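Aminoglycoside phosphotransferase (Alicyclobacillus acidocaldarius subsp. acidocaldarius, PDB 4PDY) probably transfers phosphate groups, as a member of the aminoglycoside phosphotransferase family, whose fold is related to that of the protein kinases. Local coordinates at residues A[135-141]-A[215-221]; A[58-62]-A[242-246]; A[164-168]-A[309-314]. All blocks are in the same frame, centred on the assembly; numbering follows the deposited sequence.

Interaction 1 of 3, residues A[135-141]-A[215-221]; sequences HEATRSF and ERSSGGW
Two nearly linear hydrogen bonds hold Trp221 to the loop that follows helix 121-137: Trp221 N to Thr138 OG1 (2.8 Å, N-H...O 174°), and Trp221 NE1 to Phe141 O (2.9 Å, 168°). A third, Ser140 N to Ser218 O, is 3.0 Å long and bent to 133°. His135 (chi1 t) adds two weak ones, ND1 to Trp221 O at 3.0 Å and NE2 to Glu215 OE1 at 2.8 Å; Glu215 OE1 also accepts from Arg252 N. The backbones are closest at Arg139 and Gly220, CA to CA 3.8 Å. Residues 138-141 form a type II turn, with Arg139 at -54/138, Ser140 at 68/3, and Phe141 N bonded to Thr138 O at 3.0 Å. Facing it, helix 206-218 is followed by Gly219, the first non-helical residue, with phi 76°, and Gly220 (103/129) leads into strand 221-222. The contact thus joins the C-terminal ends of two helices in the helical part of this kinase-like fold. A CB on Gly220 would lie 2.7 Å from His135 NE2; without one, Gly220 CA sits over the His135 ring, 3.9 Å from its centroid in a CH-pi contact. Water 2 bridges Gly220 N and Phe141 O, at 2.8 Å from each; water 1 links Glu215 OE2 (3.0 Å), Ser218 OG (3.1 Å) and Gly219 O (2.6 Å). Farther out, Phe141 (chi1 t) and Trp221 (chi1 m) meet obliquely, ring planes at 43° and Phe141 CD2 3.9 Å from Trp221 CZ2. Cys73 of helix 64-79 touches both of these aromatic residues.

Interaction 2 of 3, residues A[58-62]-A[242-246]; sequences KRSSI and IDFEL
Glu245, which has the most surface covered here, reaches out from the 242-246 loop with chi1 m and chi2 t and brings its carboxylate to the end of strand 54-60. The contact is made by side chains: the nearest CA pairs are Ile62 to Glu245 at 7.2 Å and Lys58 to Asp243 at 8.9 Å. Lys58, its CB toward the loop and its chain folded t, p, t, m, donates from NZ to Glu245 OE2 at 2.9 Å in a salt bridge; the same oxygen is hydrogen-bonded to the hydroxyl of Tyr106 on strand 103-109. A second, long salt bridge runs from Lys58 NZ to Asp243 OD2 at 3.8 Å, so one ammonium serves both acids. Ile62, beyond the strand, lays CG2 3.7 Å from Glu245 OE1. Ser60 OG, 3.0 Å from Glu245 OE1, accepts from Ile62 N at 3.0 Å, an ST turn at the strand end, and water 4 joins Ser61 N (2.9 Å) to Glu245 OE1 (3.0 Å). Asp243, a non-glycine residue with positive phi (61°), takes a weak bond on OD1 from Glu245 N at 3.3 Å, and its OD2 lies near the like-charged OD2 of Asp225. Ile242 touches the bound histidine. A strand lysine opposite the aspartate of an Ile-Asp-Phe-Glu sequence is consistent with the nucleotide and metal cleft of kinase-fold phosphotransferases, between the N-terminal and C-terminal lobes.

Interaction 3 of 3, residues A[164-168]-A[309-314]; sequences DLRQM and AHARYH
Met168, present as selenomethionine, drops into a hole formed by Ala309, His310, Tyr313 and His314. Its rotamer, m, t, m, puts SE 3.4 Å from Ala309 O and 3.5 Å from His310 N, and CE 3.8 Å from Ala309 CB. Selenium also stands at the edges of two rings, 5.2 Å from the Tyr313 centroid (81° off the ring normal) and 4.8 Å from that of His314 (82°), which are Met-aromatic contacts; Met168 CB lies 3.9 Å from Tyr313 CD2. This knob-into-hole packing joins helices 154-173 and 303-315 in the helical region of the chain. Their short segments cross at 52°, with axes 10.4 Å apart, and the nearest CA atoms, those of Met168 and Tyr313, are 7.1 Å apart. One turn before the knob, Asp164 (chi1 t) splits its carboxylate between two histidines that are themselves one turn apart: His310 ND1 donates to Asp164 OD2 at 2.7 Å and 174°, and His314 NE2 to Asp164 OD1 at 2.7 Å and 153°. His310 (chi1 t) and His314 (chi1 m) thus each present a ring nitrogen to one carboxylate oxygen. A wider pi-type turn spans 311-314. Beyond the pair, Trp306 NE1 donates to Asp164 OD2 as well, Tyr313 OH is hydrogen-bonded to Asp182 OD1 on helix 180-187, and a thiocyanate ion, probably from the crystallisation liquor, lies about 3 Å from the side chain of His310.

How the interactions relate
From the N terminus, strand 54-60 supplies the first half of interaction 2, which stays open until the 242-246 loop returns to it. Within the chain between those two halves, interaction 1 opens at the end of helix 121-137 and closes 74 residues later at the end of helix 206-218, so it is nested. Interaction 3 begins at 164-168, between the two halves of interaction 1, and is completed only at 309-314; it therefore crosses both others. Interactions 1 and 2 approach to about 6 Å between nearest atoms, whereas interaction 3 stays about 17 Å from interaction 2 and 23 Å from interaction 1. Together they join sheet to loop, helix end to helix end, and helix to helix.

Interaction 1 of 3, residues A[135-141]-A[215-221]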
# COMPACT_ATOMS: atom_id res chain seq x y z
N HIS A 135 -4.94 -7.27 10.33
CA HIS A 135 -6.25 -7.64 9.80
C HIS A 135 -6.99 -8.52 10.79
O HIS A 135 -8.18 -8.30 11.06
CB HIS A 135 -6.09 -8.32 8.45
CG HIS A 135 -7.36 -8.41 7.68
ND1 HIS A 135 -7.80 -7.41 6.86
CD2 HIS A 135 -8.30 -9.39 7.63
CE1 HIS A 135 -8.96 -7.76 6.32
NE2 HIS A 135 -9.28 -8.95 6.78
N GLU A 136 -6.28 -9.48 11.36
CA GLU A 136 -6.88 -10.41 12.32
C GLU A 136 -7.33 -9.68 13.59
O GLU A 136 -8.42 -9.90 14.12
CB GLU A 136 -5.90 -11.53 12.65
CG GLU A 136 -6.38 -12.55 13.66
CD GLU A 136 -7.43 -13.52 13.11
OE1 GLU A 136 -7.72 -13.49 11.89
OE2 GLU A 136 -7.95 -14.32 13.90
N ALA A 137 -6.44 -8.82 14.12
CA ALA A 137 -6.70 -8.11 15.37
C ALA A 137 -7.83 -7.09 15.28
O ALA A 137 -8.26 -6.59 16.31
CB ALA A 137 -5.43 -7.42 15.87
N THR A 138 -8.25 -6.76 14.06
CA THR A 138 -9.30 -5.77 13.85
C THR A 138 -10.60 -6.36 13.30
O THR A 138 -11.51 -5.63 12.91
CB THR A 138 -8.83 -4.63 12.93
OG1 THR A 138 -8.36 -5.16 11.69
CG2 THR A 138 -7.71 -3.83 13.61
N ARG A 139 -10.68 -7.69 13.27
CA ARG A 139 -11.90 -8.36 12.82
C ARG A 139 -13.07 -7.84 13.62
O ARG A 139 -12.99 -7.65 14.83
CB ARG A 139 -11.73 -9.87 13.06
CG ARG A 139 -12.82 -10.76 12.52
CD ARG A 139 -12.40 -12.23 12.58
NE ARG A 139 -11.55 -12.61 11.44
CZ ARG A 139 -11.99 -13.21 10.32
NH1 ARG A 139 -13.27 -13.50 10.16
NH2 ARG A 139 -11.14 -13.50 9.34
N SER A 140 -14.19 -7.60 12.94
CA SER A 140 -15.41 -7.17 13.59
C SER A 140 -15.36 -5.76 14.19
O SER A 140 -16.36 -5.34 14.78
CB SER A 140 -15.85 -8.17 14.69
OG SER A 140 -16.13 -9.45 14.14
N PHE A 141 -14.26 -5.01 14.02
CA PHE A 141 -14.15 -3.68 14.62
C PHE A 141 -14.66 -2.64 13.65
O PHE A 141 -14.09 -2.46 12.57
CB PHE A 141 -12.70 -3.33 14.99
CG PHE A 141 -12.57 -1.96 15.63
CD1 PHE A 141 -12.99 -1.75 16.93
CD2 PHE A 141 -12.16 -0.86 14.88
CE1 PHE A 141 -12.94 -0.49 17.49
CE2 PHE A 141 -12.12 0.41 15.44
CZ PHE A 141 -12.49 0.59 16.76
N GLU A 215 -15.56 -11.27 3.47
CA GLU A 215 -14.63 -10.35 4.14
C GLU A 215 -15.31 -9.07 4.58
O GLU A 215 -15.09 -8.59 5.69
CB GLU A 215 -13.45 -10.05 3.22
CG GLU A 215 -12.39 -11.13 3.20
CD GLU A 215 -11.51 -11.12 4.45
OE1 GLU A 215 -10.76 -10.15 4.67
OE2 GLU A 215 -11.56 -12.09 5.22
N ARG A 216 -16.15 -8.51 3.70
CA ARG A 216 -16.94 -7.32 4.04
C ARG A 216 -17.78 -7.54 5.29
O ARG A 216 -17.87 -6.65 6.15
CB ARG A 216 -17.84 -6.90 2.86
CG ARG A 216 -18.53 -5.55 3.06
CD ARG A 216 -18.87 -4.87 1.73
NE ARG A 216 -19.90 -3.85 1.89
CZ ARG A 216 -20.23 -2.95 0.96
NH1 ARG A 216 -19.61 -2.94 -0.21
NH2 ARG A 216 -21.19 -2.07 1.21
N SER A 217 -18.37 -8.72 5.41
CA SER A 217 -19.20 -9.05 6.56
C SER A 217 -18.40 -9.27 7.85
O SER A 217 -18.78 -8.75 8.89
CB SER A 217 -20.08 -10.27 6.25
OG SER A 217 -20.88 -10.62 7.36
N SER A 218 -17.30 -10.01 7.77
CA SER A 218 -16.51 -10.36 8.96
C SER A 218 -15.61 -9.20 9.42
O SER A 218 -15.18 -9.15 10.58
CB SER A 218 -15.67 -11.60 8.70
OG SER A 218 -14.76 -11.38 7.65
N GLY A 219 -15.34 -8.29 8.51
CA GLY A 219 -14.54 -7.13 8.81
C GLY A 219 -13.07 -7.49 8.89
O GLY A 219 -12.62 -8.49 8.33
N GLY A 220 -12.33 -6.65 9.58
CA GLY A 220 -10.89 -6.70 9.54
C GLY A 220 -10.45 -5.57 8.64
O GLY A 220 -10.95 -5.40 7.51
N TRP A 221 -9.52 -4.76 9.15
CA TRP A 221 -9.01 -3.61 8.41
C TRP A 221 -7.77 -3.98 7.62
O TRP A 221 -6.96 -4.80 8.06
CB TRP A 221 -8.66 -2.49 9.39
CG TRP A 221 -9.82 -1.86 10.07
CD1 TRP A 221 -10.91 -2.48 10.62
CD2 TRP A 221 -9.98 -0.46 10.35
NE1 TRP A 221 -11.76 -1.55 11.18
CE2 TRP A 221 -11.22 -0.30 11.01
CE3 TRP A 221 -9.22 0.68 10.05
CZ2 TRP A 221 -11.68 0.95 11.42
CZ3 TRP A 221 -9.69 1.91 10.44
CH2 TRP A 221 -10.90 2.04 11.13
O HOH W 1 -11.74 -10.88 8.00
O HOH W 2 -13.90 -4.56 10.70
O HOH W 3 -15.82 -11.18 12.25

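Interaction 2 of 3, residues A[58-62]-A[242-246]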
# COMPACT_ATOMS: atom_id res chain seq x y z
N LYS A 58 3.49 14.12 12.68
CA LYS A 58 2.90 14.11 11.36
C LYS A 58 1.90 15.25 11.21
O LYS A 58 1.00 15.39 12.04
CB LYS A 58 2.17 12.79 11.14
CG LYS A 58 1.46 12.67 9.77
CD LYS A 58 2.44 12.64 8.60
CE LYS A 58 1.74 12.56 7.24
NZ LYS A 58 1.11 11.23 7.05
N ARG A 59 2.11 16.06 10.17
CA ARG A 59 1.14 17.02 9.71
C ARG A 59 0.24 16.28 8.71
O ARG A 59 0.71 15.75 7.69
CB ARG A 59 1.82 18.17 9.00
CG ARG A 59 0.86 19.20 8.46
CD ARG A 59 1.56 20.29 7.66
NE ARG A 59 2.21 21.29 8.51
CZ ARG A 59 3.52 21.51 8.61
NH1 ARG A 59 4.43 20.77 7.98
NH2 ARG A 59 3.93 22.50 9.39
N SER A 60 -1.05 16.24 9.02
CA SER A 60 -2.02 15.50 8.22
C SER A 60 -3.19 16.40 7.84
O SER A 60 -3.41 17.46 8.45
CB SER A 60 -2.50 14.27 8.99
OG SER A 60 -3.44 13.50 8.24
N SER A 61 -3.94 16.00 6.82
CA SER A 61 -5.20 16.63 6.49
C SER A 61 -6.39 15.75 6.88
O SER A 61 -7.52 16.11 6.58
CB SER A 61 -5.22 17.05 5.02
OG SER A 61 -4.40 18.20 4.84
N ILE A 62 -6.17 14.66 7.60
CA ILE A 62 -7.30 13.85 8.05
C ILE A 62 -8.16 14.63 9.03
O ILE A 62 -7.69 15.50 9.76
CB ILE A 62 -6.93 12.48 8.68
CG1 ILE A 62 -6.17 12.62 10.00
CG2 ILE A 62 -6.19 11.62 7.68
CD1 ILE A 62 -5.97 11.27 10.66
N ILE A 242 3.60 2.20 10.18
CA ILE A 242 3.23 3.57 10.49
C ILE A 242 2.26 4.09 9.40
O ILE A 242 2.10 3.46 8.35
CB ILE A 242 4.45 4.49 10.64
CG1 ILE A 242 5.17 4.58 9.32
CG2 ILE A 242 5.38 3.94 11.74
CD1 ILE A 242 6.27 5.61 9.31
N ASP A 243 1.65 5.22 9.68
CA ASP A 243 0.71 5.88 8.75
C ASP A 243 -0.53 5.05 8.42
O ASP A 243 -0.57 4.44 7.36
CB ASP A 243 1.40 6.32 7.46
CG ASP A 243 0.56 7.29 6.65
OD1 ASP A 243 -0.58 7.59 7.07
OD2 ASP A 243 1.05 7.73 5.59
N PHE A 244 -1.46 5.06 9.36
CA PHE A 244 -2.72 4.32 9.23
C PHE A 244 -3.82 5.20 8.65
O PHE A 244 -4.98 4.87 8.79
CB PHE A 244 -3.12 3.75 10.60
CG PHE A 244 -2.31 2.54 11.00
CD1 PHE A 244 -1.06 2.67 11.63
CD2 PHE A 244 -2.78 1.27 10.71
CE1 PHE A 244 -0.34 1.54 11.98
CE2 PHE A 244 -2.04 0.14 11.05
CZ PHE A 244 -0.84 0.28 11.68
N GLU A 245 -3.48 6.28 7.97
CA GLU A 245 -4.48 7.26 7.51
C GLU A 245 -5.39 6.71 6.41
O GLU A 245 -6.49 7.21 6.25
CB GLU A 245 -3.79 8.54 7.05
CG GLU A 245 -3.06 9.24 8.18
CD GLU A 245 -2.32 10.48 7.74
OE1 GLU A 245 -2.63 11.05 6.69
OE2 GLU A 245 -1.40 10.89 8.49
N LEU A 246 -4.90 5.76 5.63
CA LEU A 246 -5.73 5.13 4.60
C LEU A 246 -6.38 3.83 5.05
O LEU A 246 -7.14 3.22 4.28
CB LEU A 246 -4.89 4.89 3.35
CG LEU A 246 -4.34 6.13 2.67
CD1 LEU A 246 -3.59 5.77 1.41
CD2 LEU A 246 -5.45 7.12 2.36
O HOH W 4 -3.07 13.71 5.27

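Interaction 3 of 3, residues A[164-168]-A[309-314]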
# COMPACT_ATOMS: atom_id res chain seq x y z
N ASP A 164 -9.87 2.45 -20.15
CA ASP A 164 -8.89 3.53 -20.35
C ASP A 164 -7.67 3.05 -21.15
O ASP A 164 -7.26 3.67 -22.13
CB ASP A 164 -8.48 4.02 -18.96
CG ASP A 164 -7.60 5.27 -18.99
OD1 ASP A 164 -7.70 6.10 -19.91
OD2 ASP A 164 -6.78 5.41 -18.06
N LEU A 165 -7.12 1.91 -20.73
CA LEU A 165 -5.95 1.34 -21.38
C LEU A 165 -6.21 1.10 -22.88
O LEU A 165 -5.38 1.45 -23.71
CB LEU A 165 -5.50 0.07 -20.68
CG LEU A 165 -4.22 -0.61 -21.19
CD1 LEU A 165 -3.03 0.36 -21.20
CD2 LEU A 165 -3.92 -1.82 -20.32
N ARG A 166 -7.35 0.50 -23.21
CA ARG A 166 -7.71 0.25 -24.60
C ARG A 166 -7.83 1.55 -25.40
O ARG A 166 -7.34 1.64 -26.53
CB ARG A 166 -9.02 -0.53 -24.65
CG ARG A 166 -9.25 -1.29 -25.94
CD ARG A 166 -10.55 -2.08 -25.83
NE ARG A 166 -11.62 -1.28 -25.23
CZ ARG A 166 -12.84 -1.74 -24.98
NH1 ARG A 166 -13.12 -3.00 -25.25
NH2 ARG A 166 -13.76 -0.96 -24.43
N GLN A 167 -8.47 2.56 -24.82
CA GLN A 167 -8.57 3.86 -25.47
C GLN A 167 -7.22 4.50 -25.70
O GLN A 167 -6.98 5.06 -26.76
CB GLN A 167 -9.49 4.80 -24.70
CG GLN A 167 -10.97 4.48 -24.85
CD GLN A 167 -11.40 4.34 -26.31
OE1 GLN A 167 -11.14 5.22 -27.14
NE2 GLN A 167 -12.08 3.22 -26.63
N MSE A 168 -6.33 4.38 -24.72
CA MSE A 168 -4.99 4.97 -24.82
C MSE A 168 -4.19 4.34 -25.93
O MSE A 168 -3.59 5.05 -26.69
CB MSE A 168 -4.25 4.89 -23.49
CG MSE A 168 -4.97 5.85 -22.55
SE MSE A 168 -4.00 6.02 -20.89
CE MSE A 168 -4.29 4.27 -20.09
N ALA A 309 0.78 4.61 -18.64
CA ALA A 309 0.13 5.20 -19.82
C ALA A 309 -0.90 6.28 -19.42
O ALA A 309 -1.01 7.31 -20.09
CB ALA A 309 -0.53 4.12 -20.67
N HIS A 310 -1.63 6.04 -18.35
CA HIS A 310 -2.59 7.01 -17.87
C HIS A 310 -1.92 8.34 -17.58
O HIS A 310 -2.38 9.39 -18.01
CB HIS A 310 -3.36 6.51 -16.65
CG HIS A 310 -4.41 7.45 -16.19
ND1 HIS A 310 -5.73 7.35 -16.58
CD2 HIS A 310 -4.35 8.53 -15.38
CE1 HIS A 310 -6.42 8.33 -16.04
NE2 HIS A 310 -5.61 9.07 -15.31
N ALA A 311 -0.81 8.28 -16.86
CA ALA A 311 -0.04 9.50 -16.57
C ALA A 311 0.41 10.18 -17.86
O ALA A 311 0.25 11.39 -18.03
CB ALA A 311 1.16 9.18 -15.69
N ARG A 312 0.93 9.39 -18.78
CA ARG A 312 1.47 9.95 -20.02
C ARG A 312 0.44 10.70 -20.84
O ARG A 312 0.68 11.81 -21.30
CB ARG A 312 2.12 8.90 -20.90
CG ARG A 312 2.87 9.48 -22.09
CD ARG A 312 3.75 8.44 -22.74
NE ARG A 312 4.71 8.97 -23.69
CZ ARG A 312 5.97 9.32 -23.39
NH1 ARG A 312 6.41 9.25 -22.14
NH2 ARG A 312 6.74 9.75 -24.36
N TYR A 313 -0.71 10.06 -21.05
CA TYR A 313 -1.67 10.54 -22.02
C TYR A 313 -2.75 11.43 -21.41
O TYR A 313 -3.33 12.26 -22.11
CB TYR A 313 -2.29 9.36 -22.74
CG TYR A 313 -1.30 8.53 -23.54
CD1 TYR A 313 -0.57 9.08 -24.58
CD2 TYR A 313 -1.14 7.17 -23.29
CE1 TYR A 313 0.32 8.31 -25.33
CE2 TYR A 313 -0.27 6.40 -24.04
CZ TYR A 313 0.46 6.96 -25.06
OH TYR A 313 1.32 6.19 -25.79
N HIS A 314 -3.06 11.25 -20.12
CA HIS A 314 -4.00 12.13 -19.45
C HIS A 314 -3.34 13.35 -18.83
O HIS A 314 -3.95 14.40 -18.73
CB HIS A 314 -4.79 11.41 -18.36
CG HIS A 314 -5.77 10.41 -18.88
ND1 HIS A 314 -7.13 10.68 -18.96
CD2 HIS A 314 -5.60 9.14 -19.29
CE1 HIS A 314 -7.74 9.61 -19.44
NE2 HIS A 314 -6.84 8.67 -19.65